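Local coordinates for protein endoglucanase (Clostridium thermocellum, PDB 2C4X) that probably acts as a cellulase in cellulose degradation, this chain being its C-terminal part, a PKD domain and a CBM44 module that recognises xyloglucan and beta-glucan chains, at residues 139-144 with 242-247; 168-173 with 231-236. The protein carries 1 engineered substitution. All coordinates share one frame; numbering follows the deposited sequence.

Both contacts lie in the CBM44 beta-sandwich, their centres about 9 Å apart. Contact 1 joins two adjacent strands within one sheet, while contact 2 crosses the core between that sheet and the opposing one. They share the sheet through neighbouring strands 241-251 and 165-172: Tyr246 O lies 2.7 Å from Trp171 N, a probable hydrogen bond. In the core, Ile245 CG2 packs 3.5 Å from Ile170 CG2, and Trp140 CH2 reaches within 3.5 Å of Ile233 O, tying contact 1 to the far strand of contact 2. The module's calcium ion is about 10 Å from the side chain of Tyr246 and about 12 Å from that of Phe168.

Contact 1. Residues 139-144 with 242-247; sequences KWTVTS and EFTIYV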
ATOM      1  N   LYS A 139       8.711   0.084 -16.471  1.00 39.62           N
ATOM      2  CA  LYS A 139       9.652  -0.989 -16.718  1.00 39.34           C
ATOM      3  C   LYS A 139      11.019  -0.340 -16.863  1.00 39.48           C
ATOM      4  O   LYS A 139      11.254   0.436 -17.792  1.00 39.65           O
ATOM      5  CB  LYS A 139       9.262  -1.758 -17.982  1.00 39.34           C
ATOM      6  CG  LYS A 139      10.203  -2.879 -18.372  1.00 39.21           C
ATOM      7  CD  LYS A 139       9.767  -3.495 -19.696  1.00 38.18           C
ATOM      8  CE  LYS A 139      10.817  -4.439 -20.235  1.00 37.94           C
ATOM      9  NZ  LYS A 139      10.356  -5.160 -21.462  1.00 36.50           N
ATOM     10  N   TRP A 140      11.905  -0.656 -15.929  1.00 39.00           N
ATOM     11  CA  TRP A 140      13.194   0.014 -15.811  1.00 39.35           C
ATOM     12  C   TRP A 140      14.302  -0.993 -16.071  1.00 39.24           C
ATOM     13  O   TRP A 140      14.534  -1.896 -15.267  1.00 39.48           O
ATOM     14  CB  TRP A 140      13.307   0.644 -14.416  1.00 38.77           C
ATOM     15  CG  TRP A 140      14.622   1.327 -14.052  1.00 38.61           C
ATOM     16  CD1 TRP A 140      15.491   1.979 -14.891  1.00 38.24           C
ATOM     17  CD2 TRP A 140      15.171   1.453 -12.729  1.00 38.24           C
ATOM     18  NE1 TRP A 140      16.558   2.483 -14.166  1.00 38.44           N
ATOM     19  CE2 TRP A 140      16.385   2.174 -12.840  1.00 38.74           C
ATOM     20  CE3 TRP A 140      14.752   1.020 -11.459  1.00 39.71           C
ATOM     21  CZ2 TRP A 140      17.193   2.469 -11.722  1.00 38.85           C
ATOM     22  CZ3 TRP A 140      15.554   1.316 -10.344  1.00 38.90           C
ATOM     23  CH2 TRP A 140      16.759   2.036 -10.486  1.00 38.39           C
ATOM     24  N   THR A 141      14.967  -0.845 -17.211  1.00 39.50           N
ATOM     25  CA  THR A 141      16.020  -1.779 -17.609  1.00 39.64           C
ATOM     26  C   THR A 141      17.392  -1.139 -17.437  1.00 39.32           C
ATOM     27  O   THR A 141      17.677  -0.096 -18.020  1.00 38.67           O
ATOM     28  CB  THR A 141      15.828  -2.282 -19.065  1.00 39.58           C
ATOM     29  OG1 THR A 141      14.498  -2.799 -19.225  1.00 40.67           O
ATOM     30  CG2 THR A 141      16.838  -3.380 -19.408  1.00 40.16           C
ATOM     31  N   VAL A 142      18.225  -1.782 -16.622  1.00 39.64           N
ATOM     32  CA  VAL A 142      19.559  -1.282 -16.298  1.00 39.75           C
ATOM     33  C   VAL A 142      20.638  -2.194 -16.873  1.00 40.30           C
ATOM     34  O   VAL A 142      20.601  -3.416 -16.692  1.00 40.12           O
ATOM     35  CB  VAL A 142      19.763  -1.153 -14.764  1.00 39.82           C
ATOM     36  CG1 VAL A 142      21.176  -0.631 -14.434  1.00 39.57           C
ATOM     37  CG2 VAL A 142      18.692  -0.261 -14.146  1.00 39.57           C
ATOM     38  N   THR A 143      21.590  -1.582 -17.572  1.00 41.04           N
ATOM     39  CA  THR A 143      22.780  -2.268 -18.053  1.00 41.87           C
ATOM     40  C   THR A 143      23.974  -1.721 -17.274  1.00 42.57           C
ATOM     41  O   THR A 143      24.389  -0.571 -17.474  1.00 42.35           O
ATOM     42  CB  THR A 143      22.972  -2.057 -19.569  1.00 41.92           C
ATOM     43  OG1 THR A 143      21.739  -2.333 -20.241  1.00 41.82           O
ATOM     44  CG2 THR A 143      24.070  -2.972 -20.123  1.00 41.89           C
ATOM     45  N   SER A 144      24.496  -2.526 -16.354  1.00 43.25           N
ATOM     46  CA  SER A 144      25.644  -2.098 -15.574  1.00 44.39           C
ATOM     47  C   SER A 144      26.942  -2.629 -16.156  1.00 44.73           C
ATOM     48  O   SER A 144      26.988  -3.733 -16.708  1.00 44.86           O
ATOM     49  CB  SER A 144      25.504  -2.452 -14.091  1.00 44.37           C
ATOM     50  OG  SER A 144      25.553  -3.842 -13.871  1.00 45.44           O
ATOM     51  N   GLU A 242      22.679  -7.093 -17.384  1.00 46.18           N
ATOM     52  CA  GLU A 242      21.441  -6.385 -17.678  1.00 46.15           C
ATOM     53  C   GLU A 242      20.293  -6.996 -16.877  1.00 45.32           C
ATOM     54  O   GLU A 242      20.163  -8.224 -16.797  1.00 45.05           O
ATOM     55  CB  GLU A 242      21.140  -6.432 -19.177  1.00 46.11           C
ATOM     56  CG  GLU A 242      19.994  -5.521 -19.627  1.00 47.07           C
ATOM     57  CD  GLU A 242      19.734  -5.602 -21.134  1.00 47.71           C
ATOM     58  OE1 GLU A 242      20.182  -6.579 -21.777  1.00 49.76           O
ATOM     59  OE2 GLU A 242      19.081  -4.684 -21.680  1.00 49.87           O
ATOM     60  N   PHE A 243      19.480  -6.133 -16.271  1.00 44.34           N
ATOM     61  CA  PHE A 243      18.348  -6.558 -15.449  1.00 43.64           C
ATOM     62  C   PHE A 243      17.180  -5.572 -15.542  1.00 43.39           C
ATOM     63  O   PHE A 243      17.370  -4.388 -15.852  1.00 43.62           O
ATOM     64  CB  PHE A 243      18.776  -6.775 -13.985  1.00 43.51           C
ATOM     65  CG  PHE A 243      19.387  -5.556 -13.328  1.00 43.53           C
ATOM     66  CD1 PHE A 243      20.750  -5.283 -13.457  1.00 43.75           C
ATOM     67  CD2 PHE A 243      18.606  -4.695 -12.569  1.00 43.23           C
ATOM     68  CE1 PHE A 243      21.318  -4.164 -12.851  1.00 43.38           C
ATOM     69  CE2 PHE A 243      19.162  -3.573 -11.964  1.00 44.12           C
ATOM     70  CZ  PHE A 243      20.528  -3.310 -12.101  1.00 43.58           C
ATOM     71  N   THR A 244      15.973  -6.062 -15.265  1.00 42.54           N
ATOM     72  CA  THR A 244      14.777  -5.239 -15.386  1.00 42.03           C
ATOM     73  C   THR A 244      13.975  -5.195 -14.097  1.00 41.43           C
ATOM     74  O   THR A 244      13.559  -6.226 -13.558  1.00 41.08           O
ATOM     75  CB  THR A 244      13.894  -5.670 -16.595  1.00 42.21           C
ATOM     76  OG1 THR A 244      14.629  -5.451 -17.803  1.00 42.10           O
ATOM     77  CG2 THR A 244      12.612  -4.848 -16.653  1.00 41.73           C
ATOM     78  N   ILE A 245      13.777  -3.974 -13.610  1.00 41.04           N
ATOM     79  CA  ILE A 245      12.985  -3.716 -12.415  1.00 40.63           C
ATOM     80  C   ILE A 245      11.663  -3.091 -12.840  1.00 40.29           C
ATOM     81  O   ILE A 245      11.620  -2.305 -13.782  1.00 40.26           O
ATOM     82  CB  ILE A 245      13.771  -2.808 -11.435  1.00 40.76           C
ATOM     83  CG1 ILE A 245      14.863  -3.627 -10.735  1.00 41.00           C
ATOM     84  CG2 ILE A 245      12.847  -2.140 -10.415  1.00 40.04           C
ATOM     85  CD1 ILE A 245      16.026  -2.810 -10.251  1.00 42.34           C
ATOM     86  N   TYR A 246      10.583  -3.475 -12.162  1.00 39.68           N
ATOM     87  CA  TYR A 246       9.280  -2.871 -12.398  1.00 39.27           C
ATOM     88  C   TYR A 246       8.870  -2.039 -11.191  1.00 38.85           C
ATOM     89  O   TYR A 246       9.130  -2.416 -10.045  1.00 38.66           O
ATOM     90  CB  TYR A 246       8.230  -3.939 -12.712  1.00 39.17           C
ATOM     91  CG  TYR A 246       8.528  -4.731 -13.966  1.00 39.49           C
ATOM     92  CD1 TYR A 246       9.387  -5.827 -13.931  1.00 39.45           C
ATOM     93  CD2 TYR A 246       7.960  -4.378 -15.188  1.00 38.99           C
ATOM     94  CE1 TYR A 246       9.673  -6.556 -15.084  1.00 40.74           C
ATOM     95  CE2 TYR A 246       8.237  -5.102 -16.343  1.00 40.07           C
ATOM     96  CZ  TYR A 246       9.093  -6.193 -16.282  1.00 39.90           C
ATOM     97  OH  TYR A 246       9.370  -6.925 -17.416  1.00 40.64           O
ATOM     98  N   VAL A 247       8.252  -0.897 -11.466  1.00 38.94           N
ATOM     99  CA  VAL A 247       7.861   0.067 -10.437  1.00 39.02           C
ATOM    100  C   VAL A 247       6.446   0.541 -10.724  1.00 39.13           C
ATOM    101  O   VAL A 247       6.128   0.910 -11.853  1.00 39.02           O
ATOM    102  CB  VAL A 247       8.801   1.306 -10.407  1.00 38.93           C
ATOM    103  CG1 VAL A 247       8.377   2.278  -9.309  1.00 38.42           C
ATOM    104  CG2 VAL A 247      10.267   0.885 -10.225  1.00 39.84           C
TER
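Trp140 and Val142 pair with Ile245 and Phe243 in an antiparallel strand contact inside one sheet of the CBM44 beta-sandwich, where strand 137-145 lies beside strand 241-251. The local axes approach to 4.6 Å, with 156° between their N-to-C directions. Trp140 and Ile245 form one hydrogen-bonded pair, from Trp140 N to Ile245 O (2.7 Å) and from Ile245 N back to Trp140 O. Val142 and Phe243, two residues further on, form a second pair of hydrogen bonds, Val142 N to Phe243 O (2.8 Å) and Phe243 N to Val142 O. Between them, in the non-hydrogen-bonded pair, a hydrogen bond joins Thr141 OG1 and Thr244 OG1 at 3.0 Å; either hydroxyl could be the donor.

The face carrying Trp140, Val142, Phe243 and Ile245 is turned to the core. Ala150 and Leu152 of strand 148-155 and Val235 of strand 229-238 meet Trp140, Val142 and Ile245, whereas Ala176 and Pro177 of a loop touch Phe243. Phe243 has its CG in the crowded position between backbone N and carbonyl carbon (chi1 58°), and its ring lies beside Val142. Val142 CB sits over one face of this ring, 3.9 Å from the centroid and 26° off the normal, a CH-pi contact displaced toward the rim at CZ. Ile245 CG2 lies 3.8 Å from Trp140 CE3.

On the other face, the extended Lys139 chain lies next to the Tyr246 ring, CG to CE2 3.6 Å. Its ammonium group forms a salt bridge with Glu129, also weakly hydrogen-bonded to Tyr246 OH. Glu242 OE2 rests 3.4 Å from Thr141 CG2.

The chemistry thus differs by face: the interior side is apolar and aromatic, the other mixed, with threonines, Lys139 and Glu242 beside the buried Tyr246 ring, against which lysine methylenes pack.

Contact 2. Residues 168-173 with 231-236; sequences FRIWIP and MGIQVQ. With EDO (1,2-ethanediol), chain F.
Phe168, Ile233 and Ile170 carry a core contact between the two sheets of the beta-sandwich, linking strand 165-172 of one to strand 229-238 of the other. The short axes are 10.0 Å apart at closest approach and make an angle of 31°, a separation bridged almost entirely by side chains.

Phe168 has the most surface buried here. Its CB already points toward strand 229-238, chi1 of -64° sets CG anti to the carbonyl carbon, and the ring slides past Ile233 and Met231 in the opposing direction. Ring atom CD2 lies 4.1 Å from Ile233 CG1, and CE2 approaches Gly232 O. Met231, present as selenomethionine, puts CG at the edge of the ring, near its plane, 3.9 Å from CZ. Its selenium stands obliquely to the ring, 5.3 Å from the centroid, in a Met-aromatic contact.

Ile233 also faces Ile170, and the two meet tip to tip, CD1 to CD1 at 3.8 Å. Leu217, Ile250 and Pro183 pack on Phe168, Ile215 on Ile170, and Ile181 on Ile233, so the three side chains are embedded in the hydrophobic filling of the module.

The next residue along, Gln234, takes no part in this packing. Its OE1 accepts a hydrogen bond from Gln182 NE2, and its NE2 has weak hydrogen bonds to Glu151 OE2 and to O2 of a 1,2-ethanediol molecule, probably from the crystallisation liquor (3.1 Å, 126° at the hydrogen).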
ATOM      1  N   PHE A 168       6.229   2.530  -1.943  1.00 41.56           N
ATOM      2  CA  PHE A 168       6.699   2.138  -3.273  1.00 41.08           C
ATOM      3  C   PHE A 168       6.404   0.656  -3.476  1.00 40.95           C
ATOM      4  O   PHE A 168       6.487  -0.127  -2.527  1.00 41.26           O
ATOM      5  CB  PHE A 168       8.215   2.338  -3.397  1.00 41.15           C
ATOM      6  CG  PHE A 168       8.673   3.771  -3.293  1.00 40.81           C
ATOM      7  CD1 PHE A 168       8.685   4.439  -2.059  1.00 39.34           C
ATOM      8  CD2 PHE A 168       9.140   4.440  -4.423  1.00 40.47           C
ATOM      9  CE1 PHE A 168       9.131   5.765  -1.959  1.00 39.84           C
ATOM     10  CE2 PHE A 168       9.592   5.765  -4.342  1.00 39.88           C
ATOM     11  CZ  PHE A 168       9.593   6.431  -3.104  1.00 40.55           C
ATOM     12  N   ARG A 169       6.058   0.273  -4.702  1.00 40.49           N
ATOM     13  CA  ARG A 169       6.005  -1.141  -5.081  1.00 39.93           C
ATOM     14  C   ARG A 169       7.024  -1.425  -6.182  1.00 39.89           C
ATOM     15  O   ARG A 169       6.992  -0.811  -7.250  1.00 39.74           O
ATOM     16  CB  ARG A 169       4.590  -1.565  -5.508  1.00 40.00           C
ATOM     17  CG  ARG A 169       3.637  -1.748  -4.344  1.00 39.27           C
ATOM     18  CD  ARG A 169       2.939  -0.455  -3.945  1.00 40.18           C
ATOM     19  NE  ARG A 169       1.939  -0.704  -2.900  1.00 40.72           N
ATOM     20  CZ  ARG A 169       0.904   0.092  -2.630  1.00 41.22           C
ATOM     21  NH1 ARG A 169       0.705   1.205  -3.328  1.00 41.24           N
ATOM     22  NH2 ARG A 169       0.054  -0.232  -1.663  1.00 40.99           N
ATOM     23  N   ILE A 170       7.933  -2.354  -5.905  1.00 39.59           N
ATOM     24  CA  ILE A 170       9.072  -2.608  -6.781  1.00 39.89           C
ATOM     25  C   ILE A 170       9.210  -4.105  -7.020  1.00 39.66           C
ATOM     26  O   ILE A 170       9.374  -4.876  -6.076  1.00 39.74           O
ATOM     27  CB  ILE A 170      10.400  -2.031  -6.174  1.00 39.83           C
ATOM     28  CG1 ILE A 170      10.206  -0.585  -5.698  1.00 39.52           C
ATOM     29  CG2 ILE A 170      11.558  -2.109  -7.178  1.00 40.11           C
ATOM     30  CD1 ILE A 170      11.336  -0.053  -4.796  1.00 40.01           C
ATOM     31  N   TRP A 171       9.130  -4.506  -8.283  1.00 39.98           N
ATOM     32  CA  TRP A 171       9.339  -5.893  -8.679  1.00 40.19           C
ATOM     33  C   TRP A 171      10.823  -6.080  -8.966  1.00 40.14           C
ATOM     34  O   TRP A 171      11.360  -5.504  -9.909  1.00 39.87           O
ATOM     35  CB  TRP A 171       8.503  -6.222  -9.922  1.00 40.68           C
ATOM     36  CG  TRP A 171       8.286  -7.695 -10.173  1.00 41.18           C
ATOM     37  CD1 TRP A 171       7.216  -8.441  -9.767  1.00 41.87           C
ATOM     38  CD2 TRP A 171       9.146  -8.591 -10.897  1.00 41.88           C
ATOM     39  NE1 TRP A 171       7.356  -9.744 -10.183  1.00 41.91           N
ATOM     40  CE2 TRP A 171       8.531  -9.865 -10.879  1.00 42.13           C
ATOM     41  CE3 TRP A 171      10.376  -8.441 -11.554  1.00 42.05           C
ATOM     42  CZ2 TRP A 171       9.105 -10.988 -11.497  1.00 42.17           C
ATOM     43  CZ3 TRP A 171      10.949  -9.557 -12.167  1.00 41.67           C
ATOM     44  CH2 TRP A 171      10.309 -10.814 -12.135  1.00 42.05           C
ATOM     45  N   ILE A 172      11.485  -6.885  -8.144  1.00 40.49           N
ATOM     46  CA  ILE A 172      12.930  -7.078  -8.255  1.00 40.95           C
ATOM     47  C   ILE A 172      13.242  -8.495  -8.753  1.00 41.20           C
ATOM     48  O   ILE A 172      12.783  -9.467  -8.150  1.00 41.28           O
ATOM     49  CB  ILE A 172      13.620  -6.789  -6.900  1.00 41.06           C
ATOM     50  CG1 ILE A 172      13.326  -5.344  -6.462  1.00 40.99           C
ATOM     51  CG2 ILE A 172      15.129  -7.051  -6.971  1.00 41.44           C
ATOM     52  CD1 ILE A 172      13.379  -5.111  -4.966  1.00 39.92           C
ATOM     53  N   PRO A 173      14.014  -8.615  -9.858  1.00 41.43           N
ATOM     54  CA  PRO A 173      14.328  -9.926 -10.424  1.00 41.70           C
ATOM     55  C   PRO A 173      15.500 -10.614  -9.719  1.00 42.14           C
ATOM     56  O   PRO A 173      16.330  -9.950  -9.088  1.00 41.86           O
ATOM     57  CB  PRO A 173      14.712  -9.593 -11.865  1.00 41.77           C
ATOM     58  CG  PRO A 173      15.370  -8.237 -11.751  1.00 41.47           C
ATOM     59  CD  PRO A 173      14.642  -7.520 -10.630  1.00 41.27           C
HETATM   60  N   MSE A 231      12.726  12.607  -5.767  1.00 40.71           N
HETATM   61  CA  MSE A 231      12.288  11.301  -5.284  1.00 42.97           C
HETATM   62  C   MSE A 231      12.673  10.236  -6.310  1.00 41.78           C
HETATM   63  O   MSE A 231      12.597  10.470  -7.514  1.00 42.17           O
HETATM   64  CB  MSE A 231      10.776  11.313  -5.059  1.00 42.59           C
HETATM   65  CG  MSE A 231      10.169  10.027  -4.500  1.00 45.38           C
HETATM   66 SE   MSE A 231       8.181  10.149  -4.368  0.80 49.47          SE
HETATM   67  CE  MSE A 231       7.747   9.890  -6.217  1.00 44.42           C
ATOM     68  N   GLY A 232      13.093   9.068  -5.853  1.00 41.30           N
ATOM     69  CA  GLY A 232      13.359   8.000  -6.804  1.00 40.85           C
ATOM     70  C   GLY A 232      13.712   6.667  -6.192  1.00 40.43           C
ATOM     71  O   GLY A 232      13.492   6.429  -5.009  1.00 40.44           O
ATOM     72  N   ILE A 233      14.238   5.787  -7.032  1.00 39.91           N
ATOM     73  CA  ILE A 233      14.783   4.528  -6.584  1.00 39.60           C
ATOM     74  C   ILE A 233      16.215   4.437  -7.094  1.00 40.10           C
ATOM     75  O   ILE A 233      16.487   4.710  -8.271  1.00 39.70           O
ATOM     76  CB  ILE A 233      13.932   3.326  -7.066  1.00 39.92           C
ATOM     77  CG1 ILE A 233      12.497   3.457  -6.548  1.00 38.95           C
ATOM     78  CG2 ILE A 233      14.556   2.001  -6.602  1.00 39.25           C
ATOM     79  CD1 ILE A 233      11.498   2.713  -7.373  1.00 40.62           C
ATOM     80  N   GLN A 234      17.119   4.084  -6.187  1.00 40.06           N
ATOM     81  CA  GLN A 234      18.520   3.888  -6.520  1.00 40.95           C
ATOM     82  C   GLN A 234      18.882   2.407  -6.393  1.00 40.96           C
ATOM     83  O   GLN A 234      18.479   1.737  -5.436  1.00 40.51           O
ATOM     84  CB  GLN A 234      19.414   4.723  -5.605  1.00 40.31           C
ATOM     85  CG  GLN A 234      20.872   4.746  -6.026  1.00 41.71           C
ATOM     86  CD  GLN A 234      21.750   5.555  -5.094  1.00 43.33           C
ATOM     87  OE1 GLN A 234      22.068   5.121  -3.992  1.00 47.22           O
ATOM     88  NE2 GLN A 234      22.172   6.730  -5.551  1.00 47.90           N
ATOM     89  N   VAL A 235      19.646   1.915  -7.365  1.00 41.19           N
ATOM     90  CA  VAL A 235      20.212   0.567  -7.316  1.00 41.85           C
ATOM     91  C   VAL A 235      21.740   0.644  -7.305  1.00 41.73           C
ATOM     92  O   VAL A 235      22.327   1.403  -8.071  1.00 41.06           O
ATOM     93  CB  VAL A 235      19.727  -0.296  -8.508  1.00 41.83           C
ATOM     94  CG1 VAL A 235      20.410  -1.630  -8.514  1.00 42.65           C
ATOM     95  CG2 VAL A 235      18.252  -0.524  -8.407  1.00 43.22           C
ATOM     96  N   GLN A 236      22.372  -0.128  -6.421  1.00 42.25           N
ATOM     97  CA  GLN A 236      23.823  -0.276  -6.429  1.00 42.59           C
ATOM     98  C   GLN A 236      24.180  -1.547  -7.190  1.00 43.23           C
ATOM     99  O   GLN A 236      23.722  -2.639  -6.845  1.00 43.20           O
ATOM    100  CB  GLN A 236      24.394  -0.314  -5.001  1.00 42.91           C
ATOM    101  CG  GLN A 236      25.927  -0.320  -4.933  0.50 42.26           C
ATOM    102  CD  GLN A 236      26.476  -0.876  -3.622  0.50 42.46           C
ATOM    103  OE1 GLN A 236      25.841  -0.782  -2.570  0.50 42.55           O
ATOM    104  NE2 GLN A 236      27.670  -1.455  -3.684  0.50 40.77           N
TER
HETATM  105  C1  EDO F1256      21.767  10.192  -7.099  1.00 79.43           C
HETATM  106  O1  EDO F1256      20.502  10.644  -7.590  1.00 79.53           O
HETATM  107  C2  EDO F1256      21.871  10.475  -5.608  1.00 79.83           C
HETATM  108  O2  EDO F1256      22.941   9.697  -5.053  1.00 80.59           O